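Local coordinates for outer membrane protein YopM (Yersinia pestis, PDB 1JL5) that acts as a leucine-rich repeat effector and virulence factor of the plague bacterium, probably altering host cell physiology to promote bacterial survival in host tissues, at residues A[49-53]-A[54-58]; A[60-63]-A[64-68]. All blocks are in the same frame, centred on the assembly; numbering follows the deposited sequence.

Interaction 1 of 2, residues A[49-53]-A[54-58]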
ATOM      1  N   ASN A  49     -31.980  24.395 -20.574  1.00 35.90           N
ATOM      2  CA  ASN A  49     -31.800  23.141 -21.286  1.00 37.50           C
ATOM      3  C   ASN A  49     -30.875  22.208 -20.548  1.00 37.25           C
ATOM      4  O   ASN A  49     -30.538  21.135 -21.044  1.00 37.64           O
ATOM      5  CB  ASN A  49     -31.254  23.386 -22.687  1.00 39.29           C
ATOM      6  CG  ASN A  49     -32.219  24.151 -23.549  1.00 42.06           C
ATOM      7  OD1 ASN A  49     -33.424  24.137 -23.305  1.00 43.91           O
ATOM      8  ND2 ASN A  49     -31.701  24.814 -24.575  1.00 44.13           N
ATOM      9  N   ALA A  50     -30.448  22.623 -19.364  1.00 37.11           N
ATOM     10  CA  ALA A  50     -29.572  21.786 -18.573  1.00 38.36           C
ATOM     11  C   ALA A  50     -30.258  20.442 -18.403  1.00 39.18           C
ATOM     12  O   ALA A  50     -31.380  20.372 -17.901  1.00 39.97           O
ATOM     13  CB  ALA A  50     -29.336  22.410 -17.227  1.00 36.70           C
ATOM     14  N   PRO A  51     -29.607  19.357 -18.845  1.00 40.60           N
ATOM     15  CA  PRO A  51     -30.233  18.043 -18.693  1.00 40.60           C
ATOM     16  C   PRO A  51     -30.636  17.897 -17.234  1.00 41.33           C
ATOM     17  O   PRO A  51     -29.799  17.988 -16.340  1.00 41.72           O
ATOM     18  CB  PRO A  51     -29.116  17.090 -19.089  1.00 40.98           C
ATOM     19  CG  PRO A  51     -28.385  17.875 -20.141  1.00 42.07           C
ATOM     20  CD  PRO A  51     -28.300  19.246 -19.514  1.00 40.45           C
ATOM     21  N   PRO A  52     -31.931  17.688 -16.971  1.00 42.08           N
ATOM     22  CA  PRO A  52     -32.381  17.546 -15.587  1.00 42.21           C
ATOM     23  C   PRO A  52     -31.649  16.441 -14.833  1.00 42.25           C
ATOM     24  O   PRO A  52     -31.443  15.347 -15.357  1.00 41.19           O
ATOM     25  CB  PRO A  52     -33.877  17.276 -15.737  1.00 42.38           C
ATOM     26  CG  PRO A  52     -33.963  16.583 -17.063  1.00 43.29           C
ATOM     27  CD  PRO A  52     -33.024  17.397 -17.916  1.00 42.69           C
ATOM     28  N   GLY A  53     -31.240  16.752 -13.607  1.00 42.61           N
ATOM     29  CA  GLY A  53     -30.548  15.777 -12.782  1.00 42.49           C
ATOM     30  C   GLY A  53     -29.074  15.567 -13.078  1.00 42.98           C
ATOM     31  O   GLY A  53     -28.388  14.880 -12.317  1.00 43.27           O
ATOM     32  N   ASN A  54     -28.570  16.143 -14.164  1.00 41.80           N
ATOM     33  CA  ASN A  54     -27.165  15.961 -14.491  1.00 41.03           C
ATOM     34  C   ASN A  54     -26.214  16.860 -13.723  1.00 38.65           C
ATOM     35  O   ASN A  54     -25.051  16.999 -14.090  1.00 40.37           O
ATOM     36  CB  ASN A  54     -26.932  16.110 -15.993  1.00 43.34           C
ATOM     37  CG  ASN A  54     -27.316  14.862 -16.758  1.00 46.86           C
ATOM     38  OD1 ASN A  54     -26.832  14.627 -17.865  1.00 50.71           O
ATOM     39  ND2 ASN A  54     -28.195  14.053 -16.171  1.00 47.52           N
ATOM     40  N   GLY A  55     -26.710  17.461 -12.652  1.00 37.19           N
ATOM     41  CA  GLY A  55     -25.878  18.314 -11.825  1.00 34.65           C
ATOM     42  C   GLY A  55     -25.151  19.424 -12.548  1.00 33.94           C
ATOM     43  O   GLY A  55     -24.217  20.013 -12.002  1.00 33.61           O
ATOM     44  N   GLU A  56     -25.558  19.714 -13.777  1.00 32.39           N
ATOM     45  CA  GLU A  56     -24.916  20.786 -14.513  1.00 31.58           C
ATOM     46  C   GLU A  56     -25.227  22.082 -13.796  1.00 31.11           C
ATOM     47  O   GLU A  56     -26.374  22.366 -13.465  1.00 33.22           O
ATOM     48  CB  GLU A  56     -25.425  20.833 -15.946  1.00 32.17           C
ATOM     49  CG  GLU A  56     -25.145  19.561 -16.699  1.00 30.27           C
ATOM     50  CD  GLU A  56     -25.127  19.772 -18.183  1.00 29.80           C
ATOM     51  OE1 GLU A  56     -24.721  20.870 -18.614  1.00 30.82           O
ATOM     52  OE2 GLU A  56     -25.498  18.837 -18.917  1.00 31.66           O
ATOM     53  N   GLN A  57     -24.193  22.858 -13.526  1.00 29.78           N
ATOM     54  CA  GLN A  57     -24.366  24.115 -12.832  1.00 30.40           C
ATOM     55  C   GLN A  57     -24.408  25.243 -13.844  1.00 28.61           C
ATOM     56  O   GLN A  57     -23.566  26.135 -13.859  1.00 27.42           O
ATOM     57  CB  GLN A  57     -23.227  24.286 -11.836  1.00 31.49           C
ATOM     58  CG  GLN A  57     -23.225  23.154 -10.828  1.00 34.49           C
ATOM     59  CD  GLN A  57     -22.019  23.165  -9.936  1.00 38.23           C
ATOM     60  OE1 GLN A  57     -20.892  23.009 -10.398  1.00 39.62           O
ATOM     61  NE2 GLN A  57     -22.245  23.347  -8.642  1.00 40.96           N
ATOM     62  N   ARG A  58     -25.410  25.180 -14.707  1.00 28.64           N
ATOM     63  CA  ARG A  58     -25.565  26.183 -15.735  1.00 29.20           C
ATOM     64  C   ARG A  58     -25.911  27.529 -15.136  1.00 29.11           C
ATOM     65  O   ARG A  58     -25.536  28.561 -15.677  1.00 29.73           O
ATOM     66  CB  ARG A  58     -26.622  25.735 -16.729  1.00 26.80           C
ATOM     67  CG  ARG A  58     -26.261  24.408 -17.332  1.00 27.05           C
ATOM     68  CD  ARG A  58     -26.917  24.196 -18.661  1.00 26.93           C
ATOM     69  NE  ARG A  58     -26.395  22.994 -19.294  1.00 28.44           N
ATOM     70  CZ  ARG A  58     -26.722  22.601 -20.517  1.00 28.36           C
ATOM     71  NH1 ARG A  58     -27.572  23.321 -21.235  1.00 30.33           N
ATOM     72  NH2 ARG A  58     -26.202  21.489 -21.019  1.00 28.49           N
TER
HETATM   73  O   HOH W   1     -28.083  19.400 -15.161  1.00 32.86           O

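Interaction 2 of 2, residues A[60-63]-A[64-68]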
ATOM      1  N   MET A  60     -24.736  28.830 -12.435  1.00 32.87           N
ATOM      2  CA  MET A  60     -23.462  29.437 -12.084  1.00 32.15           C
ATOM      3  C   MET A  60     -22.756  29.823 -13.371  1.00 29.48           C
ATOM      4  O   MET A  60     -22.172  30.900 -13.475  1.00 29.91           O
ATOM      5  CB  MET A  60     -22.594  28.453 -11.303  1.00 36.12           C
ATOM      6  CG  MET A  60     -21.207  28.993 -10.976  1.00 42.28           C
ATOM      7  SD  MET A  60     -21.241  30.364  -9.802  1.00 48.80           S
ATOM      8  CE  MET A  60     -21.205  31.783 -10.884  1.00 48.99           C
ATOM      9  N   ALA A  61     -22.810  28.932 -14.353  1.00 26.74           N
ATOM     10  CA  ALA A  61     -22.178  29.196 -15.633  1.00 26.18           C
ATOM     11  C   ALA A  61     -22.769  30.469 -16.225  1.00 25.78           C
ATOM     12  O   ALA A  61     -22.039  31.379 -16.613  1.00 25.08           O
ATOM     13  CB  ALA A  61     -22.396  28.027 -16.575  1.00 24.20           C
ATOM     14  N   VAL A  62     -24.094  30.532 -16.288  1.00 25.62           N
ATOM     15  CA  VAL A  62     -24.756  31.711 -16.832  1.00 26.35           C
ATOM     16  C   VAL A  62     -24.303  32.924 -16.049  1.00 26.10           C
ATOM     17  O   VAL A  62     -24.018  33.972 -16.614  1.00 26.37           O
ATOM     18  CB  VAL A  62     -26.281  31.598 -16.742  1.00 25.07           C
ATOM     19  CG1 VAL A  62     -26.917  32.922 -17.127  1.00 25.41           C
ATOM     20  CG2 VAL A  62     -26.768  30.492 -17.664  1.00 24.46           C
ATOM     21  N   SER A  63     -24.227  32.768 -14.736  1.00 27.38           N
ATOM     22  CA  SER A  63     -23.784  33.853 -13.883  1.00 28.79           C
ATOM     23  C   SER A  63     -22.379  34.276 -14.298  1.00 29.37           C
ATOM     24  O   SER A  63     -22.078  35.464 -14.381  1.00 29.46           O
ATOM     25  CB  SER A  63     -23.782  33.403 -12.425  1.00 29.72           C
ATOM     26  OG  SER A  63     -23.292  34.435 -11.592  1.00 37.70           O
ATOM     27  N   ARG A  64     -21.521  33.292 -14.562  1.00 30.29           N
ATOM     28  CA  ARG A  64     -20.146  33.564 -14.974  1.00 30.80           C
ATOM     29  C   ARG A  64     -20.188  34.213 -16.348  1.00 29.25           C
ATOM     30  O   ARG A  64     -19.496  35.193 -16.614  1.00 29.19           O
ATOM     31  CB  ARG A  64     -19.343  32.264 -15.067  1.00 33.57           C
ATOM     32  CG  ARG A  64     -19.335  31.399 -13.811  1.00 37.62           C
ATOM     33  CD  ARG A  64     -18.366  31.912 -12.771  1.00 42.24           C
ATOM     34  NE  ARG A  64     -18.343  31.053 -11.587  1.00 46.01           N
ATOM     35  CZ  ARG A  64     -17.862  29.814 -11.560  1.00 46.03           C
ATOM     36  NH1 ARG A  64     -17.350  29.268 -12.655  1.00 45.94           N
ATOM     37  NH2 ARG A  64     -17.904  29.112 -10.434  1.00 45.50           N
ATOM     38  N   LEU A  65     -21.006  33.645 -17.224  1.00 28.41           N
ATOM     39  CA  LEU A  65     -21.150  34.155 -18.578  1.00 28.84           C
ATOM     40  C   LEU A  65     -21.569  35.613 -18.556  1.00 29.72           C
ATOM     41  O   LEU A  65     -20.960  36.461 -19.207  1.00 29.95           O
ATOM     42  CB  LEU A  65     -22.191  33.330 -19.329  1.00 27.68           C
ATOM     43  CG  LEU A  65     -21.713  31.946 -19.758  1.00 26.06           C
ATOM     44  CD1 LEU A  65     -22.897  31.048 -20.044  1.00 26.17           C
ATOM     45  CD2 LEU A  65     -20.817  32.094 -20.981  1.00 23.91           C
ATOM     46  N   ARG A  66     -22.618  35.895 -17.796  1.00 31.02           N
ATOM     47  CA  ARG A  66     -23.137  37.246 -17.688  1.00 32.66           C
ATOM     48  C   ARG A  66     -22.078  38.179 -17.137  1.00 33.59           C
ATOM     49  O   ARG A  66     -21.804  39.230 -17.715  1.00 33.80           O
ATOM     50  CB  ARG A  66     -24.365  37.261 -16.780  1.00 30.80           C
ATOM     51  CG  ARG A  66     -25.498  36.390 -17.274  1.00 30.53           C
ATOM     52  CD  ARG A  66     -26.665  36.487 -16.327  1.00 30.83           C
ATOM     53  NE  ARG A  66     -27.118  37.868 -16.223  1.00 31.77           N
ATOM     54  CZ  ARG A  66     -28.270  38.312 -16.710  1.00 29.89           C
ATOM     55  NH1 ARG A  66     -29.096  37.482 -17.333  1.00 25.49           N
ATOM     56  NH2 ARG A  66     -28.588  39.589 -16.577  1.00 31.63           N
ATOM     57  N   ASP A  67     -21.483  37.792 -16.013  1.00 35.27           N
ATOM     58  CA  ASP A  67     -20.457  38.615 -15.401  1.00 36.97           C
ATOM     59  C   ASP A  67     -19.358  38.875 -16.415  1.00 35.88           C
ATOM     60  O   ASP A  67     -18.878  39.998 -16.560  1.00 35.84           O
ATOM     61  CB  ASP A  67     -19.870  37.923 -14.176  1.00 42.20           C
ATOM     62  CG  ASP A  67     -18.960  38.836 -13.392  1.00 47.57           C
ATOM     63  OD1 ASP A  67     -19.452  39.883 -12.921  1.00 51.17           O
ATOM     64  OD2 ASP A  67     -17.758  38.517 -13.253  1.00 52.35           O
ATOM     65  N   CYS A  68     -18.969  37.828 -17.126  1.00 33.76           N
ATOM     66  CA  CYS A  68     -17.933  37.957 -18.129  1.00 33.40           C
ATOM     67  C   CYS A  68     -18.368  38.953 -19.189  1.00 34.07           C
ATOM     68  O   CYS A  68     -17.623  39.863 -19.553  1.00 33.79           O
ATOM     69  CB  CYS A  68     -17.659  36.611 -18.782  1.00 31.73           C
ATOM     70  SG  CYS A  68     -16.468  36.735 -20.102  1.00 30.40           S
TER

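Interaction 1 of 2, residues A[49-53]-A[54-58]
With CG beside its backbone N (chi1 -57°) and the chain stretched out from CG to NE, Arg58 reaches back across the loop and lays its guanidinium against Ala50 and Pro51. Ala50 CA sits over one face of the group, toward its rim, while the methyl CB of Ala50 packs 3.3 Å from Arg58 CD. The pyrrolidine ring of Pro51 crosses the arginine chain at about a right angle, its CD 3.4 Å from Arg58 NH2. At the edge of the guanidinium, in its plane, lies Glu56 OE1, gripped side-on: Arg58 NE at 2.8 Å and Arg58 NH2 at 2.9 Å both donate to it from the same face of the carboxylate, NE from above that plane and NH2 tilted from it. This salt bridge is local, two residues apart, and should limit rotation of the guanidinium. Ser84 OG is hydrogen-bonded to Glu56 OE2, whose position is less certain, and Trp46 takes Arg58 NH1 on its backbone O besides making a cation-pi contact, so the pair is also tied to the first helix and to the loop that follows strand 75-77. The segment is the connection of a helical hairpin, between helix 36-48 and helix 58-71, at the N-terminal end of the leucine-rich repeat solenoid. Its bend is a type II beta turn from Pro51 to Asn54, with Gly53 at positive phi, closed by Asn54 N donating to Pro51 O at 3.1 Å. The donor stands above that carbonyl plane. A water bridges the two arms of the loop, donating to Pro51 O and accepting from Glu56 N at 2.9 Å. Asn54 OD1 rests 3.6 Å from Pro51 CB. Gly55 O receives a hydrogen bond from Arg338 of a second subunit, whose Pro337 packs on Asn54.

Interaction 2 of 2, residues A[60-63]-A[64-68]
Met60 folds its side chain over Arg64, one helical turn on, and this is where the contact is tight. Met60 CG stands over one face of the Arg64 guanidinium, displaced toward its rim and 3.3 Å from Arg64 NH2, while the thioether end passes obliquely across the arginine chain, bringing Met60 CE to 3.0 Å from Arg64 NE. Arg64 meets it through a bend at chi2 (-79°), which carries the guanidinium under the methionine; Arg64 NH1 is held by the backbone O of Glu77. Beneath the side chains run successive i to i+4 bonds of an alpha helix: Arg64 N to Met60 O, Leu65 N to Ala61 O at 2.6 Å, Arg66 N to Val62 O with a nearly straight N-H...O angle of 170°, and Asp67 N to Ser63 O.

Val62 and Arg66 lie side by side and point the same way, with Val62 CG1 3.7 Å from Arg66 CD, and Arg66 goes on to a cation-pi contact with Tyr40. The looser side is that of partly exposed Ser63 and Asp67: their backbone bond is joined by little more than Asp67 CB near Ser63 O, and the carboxylate turns on to a salt bridge with Arg71. Buried Ala61, Val62 and Leu65 lean on Trp46, Glu47 and Trp43 of helix 36-48, whereas Arg64, Leu65 and Cys68 touch Leu76 of strand 75-77, placing helix 58-71 between its hairpin partner and the first strand of the solenoid.

From the N terminus, the chain runs down helix 36-48 and enters interaction 1, which closes the loop joining the two helices of the hairpin. It then passes directly into helix 58-71, where interaction 2 spans successive turns and closes no loop of its own. The two are in series, neither nested nor crossed, with centres about 15 Å apart. Helix 36-48 links them: Trp46 is a partner of Arg58 in the first and of Ala61 and Val62 in the second. Interaction 1 also reaches Ser84 and a second subunit of the tetramer, while interaction 2 joins the hairpin to strand 75-77, where the solenoid begins.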